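Local atomic coordinates of Afp2 (Serratia entomophila, PDB entry 6RBN), a protein that probably forms, as a member of the phage tail sheath family, part of the contractile sheath around the tube of the anti-feeding prophage injection system. Residues A105-F116 with F127-E135. Residues are numbered along the deposited sequence; the frame is centred on the assembly and turned at random.
Sequences AAGTDTTTYTAF and FGLFDGPKE
Phe130 packs its ring against both Phe116 and Tyr113 of helix 112-122, edge-on to the first and with a face to the second, forming an aromatic cluster. Its CZ points at the middle of the Phe116 face, 3.5 Å from Phe116 CD2. The planes of this edge-to-face pair stand at 88°. Tyr113 turns its edge toward the Phe130 face, offset from the centre, with CE1 3.4 Å from Phe130 CD1. With CG beside the backbone N and anti to the carbonyl carbon (chi1 -56°), the Phe130 ring turns from the strand end to the helix. Phe116 also reaches the backbone of Gly128, its CE1 lying 3.6 Å from Gly128 CA.

Beneath this cluster Ala105 N bonds to Leu129 O (3.0 Å), part of the parallel pairing of strands 102-105 and 127-129. Farther along, Asp131 OD2 accepts a bent bond (135°) from Gly107 N, beside the inverse gamma turn centred on Ala106. Ser174 OG bonds Asp131 OD1 and also lies within hydrogen-bonding reach of the Ala105, Leu129 and Phe130 carbonyls.

Helix 112-122 is the crossover of this beta-alpha-beta unit. Aromatic rings thus fasten helix to sheet, whereas Asp131 links the loops following both strands, its buried charge probably offset by N-H and hydroxyl partners.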
ATOM      1  N   ALA C 105     -55.871 -62.770 -49.190  1.00 78.34           N
ATOM      2  CA  ALA C 105     -56.156 -64.106 -49.706  1.00 78.34           C
ATOM      3  C   ALA C 105     -56.910 -63.951 -51.018  1.00 78.34           C
ATOM      4  O   ALA C 105     -58.120 -63.742 -51.041  1.00 78.34           O
ATOM      5  CB  ALA C 105     -56.953 -64.917 -48.697  1.00 78.34           C
ATOM      6  N   ALA C 106     -56.182 -64.038 -52.128  1.00 80.70           N
ATOM      7  CA  ALA C 106     -56.757 -63.806 -53.451  1.00 80.70           C
ATOM      8  C   ALA C 106     -57.334 -65.119 -53.978  1.00 80.70           C
ATOM      9  O   ALA C 106     -56.753 -65.801 -54.825  1.00 80.70           O
ATOM     10  CB  ALA C 106     -55.710 -63.234 -54.394  1.00 80.70           C
ATOM     11  N   GLY C 107     -58.509 -65.471 -53.463  1.00 83.91           N
ATOM     12  CA  GLY C 107     -59.169 -66.701 -53.857  1.00 83.91           C
ATOM     13  C   GLY C 107     -58.492 -67.925 -53.282  1.00 83.91           C
ATOM     14  O   GLY C 107     -58.250 -68.903 -53.994  1.00 83.91           O
ATOM     15  N   THR C 108     -58.183 -67.886 -51.988  1.00 86.97           N
ATOM     16  CA  THR C 108     -57.377 -68.915 -51.353  1.00 86.97           C
ATOM     17  C   THR C 108     -57.931 -69.183 -49.960  1.00 86.97           C
ATOM     18  O   THR C 108     -58.290 -68.247 -49.244  1.00 86.97           O
ATOM     19  CB  THR C 108     -55.909 -68.476 -51.267  1.00 86.97           C
ATOM     20  OG1 THR C 108     -55.462 -68.039 -52.554  1.00 86.97           O
ATOM     21  CG2 THR C 108     -55.045 -69.623 -50.860  1.00 86.97           C
ATOM     22  N   ASP C 109     -58.005 -70.457 -49.578  1.00 91.43           N
ATOM     23  CA  ASP C 109     -58.550 -70.817 -48.278  1.00 91.43           C
ATOM     24  C   ASP C 109     -57.862 -72.058 -47.729  1.00 91.43           C
ATOM     25  O   ASP C 109     -57.275 -72.845 -48.476  1.00 91.43           O
ATOM     26  CB  ASP C 109     -60.071 -71.024 -48.354  1.00 91.43           C
ATOM     27  CG  ASP C 109     -60.484 -72.033 -49.417  1.00 91.43           C
ATOM     28  OD1 ASP C 109     -59.624 -72.505 -50.192  1.00 91.43           O
ATOM     29  OD2 ASP C 109     -61.689 -72.354 -49.479  1.00 91.43           O
ATOM     30  N   THR C 110     -57.910 -72.189 -46.395  1.00 91.14           N
ATOM     31  CA  THR C 110     -57.512 -73.335 -45.563  1.00 91.14           C
ATOM     32  C   THR C 110     -56.011 -73.615 -45.550  1.00 91.14           C
ATOM     33  O   THR C 110     -55.560 -74.527 -44.852  1.00 91.14           O
ATOM     34  CB  THR C 110     -58.263 -74.624 -45.945  1.00 91.14           C
ATOM     35  OG1 THR C 110     -57.885 -75.062 -47.257  1.00 91.14           O
ATOM     36  CG2 THR C 110     -59.774 -74.407 -45.890  1.00 91.14           C
ATOM     37  N   THR C 111     -55.231 -72.849 -46.297  1.00 89.79           N
ATOM     38  CA  THR C 111     -53.776 -72.887 -46.246  1.00 89.79           C
ATOM     39  C   THR C 111     -53.197 -71.526 -45.914  1.00 89.79           C
ATOM     40  O   THR C 111     -52.232 -71.429 -45.150  1.00 89.79           O
ATOM     41  CB  THR C 111     -53.218 -73.385 -47.587  1.00 89.79           C
ATOM     42  OG1 THR C 111     -53.814 -74.645 -47.909  1.00 89.79           O
ATOM     43  CG2 THR C 111     -51.711 -73.573 -47.521  1.00 89.79           C
ATOM     44  N   THR C 112     -53.793 -70.464 -46.459  1.00 87.29           N
ATOM     45  CA  THR C 112     -53.541 -69.121 -45.961  1.00 87.29           C
ATOM     46  C   THR C 112     -54.027 -68.973 -44.525  1.00 87.29           C
ATOM     47  O   THR C 112     -53.381 -68.292 -43.724  1.00 87.29           O
ATOM     48  CB  THR C 112     -54.216 -68.101 -46.883  1.00 87.29           C
ATOM     49  OG1 THR C 112     -53.709 -68.261 -48.208  1.00 87.29           O
ATOM     50  CG2 THR C 112     -53.945 -66.674 -46.446  1.00 87.29           C
ATOM     51  N   TYR C 113     -55.126 -69.653 -44.172  1.00 86.03           N
ATOM     52  CA  TYR C 113     -55.726 -69.511 -42.845  1.00 86.03           C
ATOM     53  C   TYR C 113     -54.813 -70.073 -41.764  1.00 86.03           C
ATOM     54  O   TYR C 113     -54.633 -69.460 -40.708  1.00 86.03           O
ATOM     55  CB  TYR C 113     -57.077 -70.230 -42.779  1.00 86.03           C
ATOM     56  CG  TYR C 113     -58.175 -69.735 -43.698  1.00 86.03           C
ATOM     57  CD1 TYR C 113     -58.102 -68.503 -44.330  1.00 86.03           C
ATOM     58  CD2 TYR C 113     -59.296 -70.523 -43.933  1.00 86.03           C
ATOM     59  CE1 TYR C 113     -59.104 -68.078 -45.174  1.00 86.03           C
ATOM     60  CE2 TYR C 113     -60.303 -70.100 -44.771  1.00 86.03           C
ATOM     61  CZ  TYR C 113     -60.202 -68.876 -45.386  1.00 86.03           C
ATOM     62  OH  TYR C 113     -61.197 -68.439 -46.227  1.00 86.03           O
ATOM     63  N   THR C 114     -54.224 -71.244 -42.012  1.00 84.57           N
ATOM     64  CA  THR C 114     -53.337 -71.851 -41.028  1.00 84.57           C
ATOM     65  C   THR C 114     -51.968 -71.188 -40.985  1.00 84.57           C
ATOM     66  O   THR C 114     -51.239 -71.380 -40.010  1.00 84.57           O
ATOM     67  CB  THR C 114     -53.178 -73.351 -41.294  1.00 84.57           C
ATOM     68  OG1 THR C 114     -52.394 -73.937 -40.249  1.00 84.57           O
ATOM     69  CG2 THR C 114     -52.506 -73.599 -42.626  1.00 84.57           C
ATOM     70  N   ALA C 115     -51.608 -70.416 -42.006  1.00 82.16           N
ATOM     71  CA  ALA C 115     -50.394 -69.618 -41.980  1.00 82.16           C
ATOM     72  C   ALA C 115     -50.652 -68.176 -41.575  1.00 82.16           C
ATOM     73  O   ALA C 115     -49.703 -67.461 -41.243  1.00 82.16           O
ATOM     74  CB  ALA C 115     -49.704 -69.654 -43.345  1.00 82.16           C
ATOM     75  N   PHE C 116     -51.909 -67.734 -41.619  1.00 78.49           N
ATOM     76  CA  PHE C 116     -52.281 -66.465 -41.007  1.00 78.49           C
ATOM     77  C   PHE C 116     -52.117 -66.525 -39.495  1.00 78.49           C
ATOM     78  O   PHE C 116     -51.514 -65.634 -38.894  1.00 78.49           O
ATOM     79  CB  PHE C 116     -53.720 -66.119 -41.376  1.00 78.49           C
ATOM     80  CG  PHE C 116     -54.229 -64.878 -40.733  1.00 78.49           C
ATOM     81  CD1 PHE C 116     -53.832 -63.639 -41.191  1.00 78.49           C
ATOM     82  CD2 PHE C 116     -55.117 -64.948 -39.676  1.00 78.49           C
ATOM     83  CE1 PHE C 116     -54.304 -62.498 -40.599  1.00 78.49           C
ATOM     84  CE2 PHE C 116     -55.587 -63.809 -39.086  1.00 78.49           C
ATOM     85  CZ  PHE C 116     -55.183 -62.586 -39.546  1.00 78.49           C
ATOM     86  N   PHE C 127     -52.729 -57.521 -41.094  1.00 69.60           N
ATOM     87  CA  PHE C 127     -54.183 -57.596 -41.114  1.00 69.60           C
ATOM     88  C   PHE C 127     -54.599 -58.426 -42.317  1.00 69.60           C
ATOM     89  O   PHE C 127     -54.207 -58.123 -43.445  1.00 69.60           O
ATOM     90  CB  PHE C 127     -54.813 -56.204 -41.180  1.00 69.60           C
ATOM     91  CG  PHE C 127     -56.299 -56.205 -40.998  1.00 69.60           C
ATOM     92  CD1 PHE C 127     -56.850 -56.326 -39.734  1.00 69.60           C
ATOM     93  CD2 PHE C 127     -57.147 -56.095 -42.084  1.00 69.60           C
ATOM     94  CE1 PHE C 127     -58.213 -56.331 -39.557  1.00 69.60           C
ATOM     95  CE2 PHE C 127     -58.514 -56.103 -41.912  1.00 69.60           C
ATOM     96  CZ  PHE C 127     -59.045 -56.222 -40.645  1.00 69.60           C
ATOM     97  N   GLY C 128     -55.384 -59.469 -42.076  1.00 71.14           N
ATOM     98  CA  GLY C 128     -55.770 -60.383 -43.131  1.00 71.14           C
ATOM     99  C   GLY C 128     -57.097 -60.023 -43.775  1.00 71.14           C
ATOM    100  O   GLY C 128     -58.007 -59.523 -43.130  1.00 71.14           O
ATOM    101  N   LEU C 129     -57.189 -60.294 -45.074  1.00 72.05           N
ATOM    102  CA  LEU C 129     -58.391 -60.024 -45.859  1.00 72.05           C
ATOM    103  C   LEU C 129     -58.797 -61.338 -46.519  1.00 72.05           C
ATOM    104  O   LEU C 129     -58.193 -61.750 -47.512  1.00 72.05           O
ATOM    105  CB  LEU C 129     -58.133 -58.932 -46.888  1.00 72.05           C
ATOM    106  CG  LEU C 129     -57.740 -57.567 -46.327  1.00 72.05           C
ATOM    107  CD1 LEU C 129     -57.389 -56.613 -47.447  1.00 72.05           C
ATOM    108  CD2 LEU C 129     -58.846 -57.000 -45.466  1.00 72.05           C
ATOM    109  N   PHE C 130     -59.806 -61.997 -45.965  1.00 75.49           N
ATOM    110  CA  PHE C 130     -60.175 -63.345 -46.376  1.00 75.49           C
ATOM    111  C   PHE C 130     -61.276 -63.267 -47.436  1.00 75.49           C
ATOM    112  O   PHE C 130     -61.481 -62.215 -48.044  1.00 75.49           O
ATOM    113  CB  PHE C 130     -60.544 -64.163 -45.141  1.00 75.49           C
ATOM    114  CG  PHE C 130     -59.456 -64.195 -44.116  1.00 75.49           C
ATOM    115  CD1 PHE C 130     -58.265 -64.840 -44.382  1.00 75.49           C
ATOM    116  CD2 PHE C 130     -59.627 -63.595 -42.883  1.00 75.49           C
ATOM    117  CE1 PHE C 130     -57.259 -64.873 -43.448  1.00 75.49           C
ATOM    118  CE2 PHE C 130     -58.623 -63.631 -41.942  1.00 75.49           C
ATOM    119  CZ  PHE C 130     -57.439 -64.269 -42.228  1.00 75.49           C
ATOM    120  N   ASP C 131     -61.945 -64.381 -47.725  1.00 80.71           N
ATOM    121  CA  ASP C 131     -62.957 -64.427 -48.771  1.00 80.71           C
ATOM    122  C   ASP C 131     -64.210 -65.113 -48.263  1.00 80.71           C
ATOM    123  O   ASP C 131     -64.148 -65.992 -47.403  1.00 80.71           O
ATOM    124  CB  ASP C 131     -62.476 -65.180 -50.010  1.00 80.71           C
ATOM    125  CG  ASP C 131     -61.472 -64.407 -50.807  1.00 80.71           C
ATOM    126  OD1 ASP C 131     -61.526 -63.165 -50.788  1.00 80.71           O
ATOM    127  OD2 ASP C 131     -60.637 -65.046 -51.466  1.00 80.71           O
ATOM    128  N   GLY C 132     -65.346 -64.726 -48.828  1.00 81.02           N
ATOM    129  CA  GLY C 132     -66.573 -65.449 -48.619  1.00 81.02           C
ATOM    130  C   GLY C 132     -66.688 -66.583 -49.614  1.00 81.02           C
ATOM    131  O   GLY C 132     -65.819 -66.766 -50.473  1.00 81.02           O
ATOM    132  N   PRO C 133     -67.751 -67.382 -49.506  1.00 84.63           N
ATOM    133  CA  PRO C 133     -67.955 -68.472 -50.468  1.00 84.63           C
ATOM    134  C   PRO C 133     -68.263 -67.952 -51.861  1.00 84.63           C
ATOM    135  O   PRO C 133     -68.872 -66.895 -52.033  1.00 84.63           O
ATOM    136  CB  PRO C 133     -69.151 -69.233 -49.889  1.00 84.63           C
ATOM    137  CG  PRO C 133     -69.124 -68.918 -48.443  1.00 84.63           C
ATOM    138  CD  PRO C 133     -68.653 -67.503 -48.351  1.00 84.63           C
ATOM    139  N   LYS C 134     -67.828 -68.712 -52.867  1.00 86.16           N
ATOM    140  CA  LYS C 134     -68.064 -68.310 -54.247  1.00 86.16           C
ATOM    141  C   LYS C 134     -69.490 -68.636 -54.678  1.00 86.16           C
ATOM    142  O   LYS C 134     -70.035 -67.971 -55.566  1.00 86.16           O
ATOM    143  CB  LYS C 134     -67.034 -68.981 -55.159  1.00 86.16           C
ATOM    144  CG  LYS C 134     -66.959 -68.411 -56.560  1.00 86.16           C
ATOM    145  CD  LYS C 134     -65.789 -68.992 -57.326  1.00 86.16           C
ATOM    146  CE  LYS C 134     -65.705 -68.390 -58.717  1.00 86.16           C
ATOM    147  NZ  LYS C 134     -64.558 -68.932 -59.492  1.00 86.16           N
ATOM    148  N   GLU C 135     -70.112 -69.624 -54.045  1.00 92.32           N
ATOM    149  CA  GLU C 135     -71.512 -69.937 -54.268  1.00 92.32           C
ATOM    150  C   GLU C 135     -72.389 -68.954 -53.498  1.00 92.32           C
ATOM    151  O   GLU C 135     -71.935 -68.262 -52.589  1.00 92.32           O
ATOM    152  CB  GLU C 135     -71.816 -71.373 -53.837  1.00 92.32           C
ATOM    153  CG  GLU C 135     -71.107 -72.454 -54.645  1.00 92.32           C
ATOM    154  CD  GLU C 135     -69.717 -72.768 -54.122  1.00 92.32           C
ATOM    155  OE1 GLU C 135     -69.327 -72.198 -53.081  1.00 92.32           O
ATOM    156  OE2 GLU C 135     -69.010 -73.579 -54.757  1.00 92.32           O
TER